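Local structure of putative DNA ligase-like protein Rv0938/MT0965 (Mycobacterium tuberculosis, 2IRU) at residues A17-Y22 with W57-D62. The protein probably repairs DNA double-strand breaks by non-homologous end joining together with Ku, this construct being its manganese-dependent polymerase domain. Numbering follows the deposited sequence.
Sequences ADKVLY and WPNGVD
Val61 lies over one face of the Tyr22 ring: its CG1 sits 4.2 Å from the ring centroid and 28° off the ring normal, which defines a CH-pi contact. The closest ring atom to Val61 CG1 is Tyr22 CE1, at 3.8 Å, so the methyl is displaced from the middle of the ring toward that side. CG1 is anti to the carbonyl carbon of Val61 (chi1 -59°), and the same methyl also lies above the plane of the Trp57 indole, offset toward its rim; this methyl thus lies between the two rings, more loosely on the Trp57 side. The Tyr22 hydroxyl is held outside the pair by a hydrogen bond to the carbonyl oxygen of Arg247.

Beside this packing, Leu21 O accepts a hydrogen bond from Val61 N at 2.8 Å, with the donor 19° out of the carbonyl plane. Gly60, having no side chain, brings its CA to only 3.1 Å from Leu21 O. The glycine closes a type I beta turn that begins at Trp57, confirmed by the bond from Gly60 N to Trp57 O. The turn lies in the loop between strands 53-56 and 66-68 of the primase-polymerase domain, and it packs against the short strand 20-22, whose partner is strand 27-28. Leu21 CD2 reaches the turn's backbone, 3.8 Å from Gly60 N.

At the outer end, Lys19 and Asn59 cross obliquely. The lysine chain bends at chi3 and chi4, and Lys19 NZ donates to Asn59 OD1 at 3.0 Å, nearly in line with the C=O bond. Residues 16-19 and 56-58 probably interact with target DNA, which would put this polar link beside the DNA-contacting surface.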
loop_
_atom_site.group_PDB
_atom_site.type_symbol
_atom_site.label_atom_id
_atom_site.label_comp_id
_atom_site.label_asym_id
_atom_site.label_seq_id
_atom_site.Cartn_x
_atom_site.Cartn_y
_atom_site.Cartn_z
ATOM N N ALA A 17 15.186 14.260 -16.081
ATOM C CA ALA A 17 15.287 12.774 -16.265
ATOM C C ALA A 17 16.527 12.115 -15.653
ATOM O O ALA A 17 16.473 10.943 -15.185
ATOM C CB ALA A 17 15.186 12.401 -17.759
ATOM N N ASP A 18 17.647 12.853 -15.697
ATOM C CA ASP A 18 18.902 12.326 -15.218
ATOM C C ASP A 18 19.020 12.472 -13.733
ATOM O O ASP A 18 20.018 11.996 -13.176
ATOM C CB ASP A 18 20.108 13.008 -15.910
ATOM C CG ASP A 18 20.156 14.523 -15.678
ATOM O OD1 ASP A 18 19.080 15.137 -15.419
ATOM O OD2 ASP A 18 21.272 15.124 -15.817
ATOM N N LYS A 19 18.068 13.121 -13.074
ATOM C CA LYS A 19 18.232 13.334 -11.614
ATOM C C LYS A 19 18.279 11.994 -10.837
ATOM O O LYS A 19 17.405 11.174 -10.971
ATOM C CB LYS A 19 17.152 14.271 -11.051
ATOM C CG LYS A 19 17.488 14.755 -9.618
ATOM C CD LYS A 19 16.334 15.524 -8.863
ATOM C CE LYS A 19 16.161 16.922 -9.334
ATOM N NZ LYS A 19 17.320 17.778 -8.977
ATOM N N VAL A 20 19.358 11.791 -10.054
ATOM C CA VAL A 20 19.398 10.593 -9.211
ATOM C C VAL A 20 18.548 10.786 -7.965
ATOM O O VAL A 20 18.765 11.751 -7.183
ATOM C CB VAL A 20 20.854 10.200 -8.827
ATOM C CG1 VAL A 20 20.831 9.108 -7.801
ATOM C CG2 VAL A 20 21.639 9.736 -10.084
ATOM N N LEU A 21 17.598 9.869 -7.782
ATOM C CA LEU A 21 16.754 9.907 -6.574
ATOM C C LEU A 21 17.169 8.893 -5.487
ATOM O O LEU A 21 16.779 9.042 -4.326
ATOM C CB LEU A 21 15.293 9.737 -6.944
ATOM C CG LEU A 21 14.680 10.782 -7.900
ATOM C CD1 LEU A 21 13.216 10.451 -8.122
ATOM C CD2 LEU A 21 14.759 12.156 -7.331
ATOM N N TYR A 22 17.958 7.888 -5.875
ATOM C CA TYR A 22 18.531 6.920 -4.924
ATOM C C TYR A 22 20.074 6.883 -5.086
ATOM O O TYR A 22 20.587 6.124 -5.913
ATOM C CB TYR A 22 17.976 5.521 -5.241
ATOM C CG TYR A 22 16.499 5.350 -4.962
ATOM C CD1 TYR A 22 16.068 4.790 -3.757
ATOM C CD2 TYR A 22 15.535 5.737 -5.929
ATOM C CE1 TYR A 22 14.688 4.591 -3.489
ATOM C CE2 TYR A 22 14.160 5.529 -5.699
ATOM C CZ TYR A 22 13.755 4.992 -4.468
ATOM O OH TYR A 22 12.412 4.809 -4.260
ATOM N N TRP A 57 10.067 12.936 -2.349
ATOM C CA TRP A 57 11.479 13.250 -2.116
ATOM C C TRP A 57 12.030 14.081 -3.316
ATOM O O TRP A 57 12.698 13.518 -4.185
ATOM C CB TRP A 57 12.286 11.942 -2.005
ATOM C CG TRP A 57 12.130 11.192 -0.704
ATOM C CD1 TRP A 57 13.045 11.186 0.332
ATOM C CD2 TRP A 57 11.069 10.300 -0.304
ATOM N NE1 TRP A 57 12.604 10.368 1.356
ATOM C CE2 TRP A 57 11.398 9.819 0.994
ATOM C CE3 TRP A 57 9.872 9.880 -0.901
ATOM C CZ2 TRP A 57 10.585 8.920 1.694
ATOM C CZ3 TRP A 57 9.052 8.992 -0.211
ATOM C CH2 TRP A 57 9.410 8.523 1.090
ATOM N N PRO A 58 11.770 15.417 -3.368
ATOM C CA PRO A 58 12.132 16.256 -4.542
ATOM C C PRO A 58 13.604 16.113 -4.939
ATOM O O PRO A 58 13.905 16.174 -6.126
ATOM C CB PRO A 58 11.869 17.713 -4.075
ATOM C CG PRO A 58 10.790 17.570 -3.029
ATOM C CD PRO A 58 11.096 16.213 -2.318
ATOM N N ASN A 59 14.506 15.884 -3.982
ATOM C CA ASN A 59 15.920 15.701 -4.369
ATOM C C ASN A 59 16.464 14.317 -3.951
ATOM O O ASN A 59 17.696 14.116 -3.836
ATOM C CB ASN A 59 16.830 16.829 -3.881
ATOM C CG ASN A 59 16.817 18.030 -4.815
ATOM O OD1 ASN A 59 16.694 17.872 -6.052
ATOM N ND2 ASN A 59 16.889 19.228 -4.239
ATOM N N GLY A 60 15.547 13.352 -3.779
ATOM C CA GLY A 60 15.953 11.949 -3.580
ATOM C C GLY A 60 16.070 11.600 -2.109
ATOM O O GLY A 60 15.836 12.447 -1.205
ATOM N N VAL A 61 16.400 10.342 -1.856
ATOM C CA VAL A 61 16.217 9.781 -0.513
ATOM C C VAL A 61 17.257 10.238 0.525
ATOM O O VAL A 61 17.116 9.906 1.694
ATOM C CB VAL A 61 16.120 8.233 -0.526
ATOM C CG1 VAL A 61 14.929 7.771 -1.407
ATOM C CG2 VAL A 61 17.389 7.669 -1.048
ATOM N N ASP A 62 18.277 10.973 0.097
ATOM C CA ASP A 62 19.263 11.543 1.020
ATOM C C ASP A 62 18.958 13.024 1.334
ATOM O O ASP A 62 19.717 13.711 2.046
ATOM C CB ASP A 62 20.657 11.331 0.437
ATOM C CG ASP A 62 21.167 9.918 0.679
ATOM O OD1 ASP A 62 20.466 9.137 1.374
ATOM O OD2 ASP A 62 22.296 9.596 0.233
#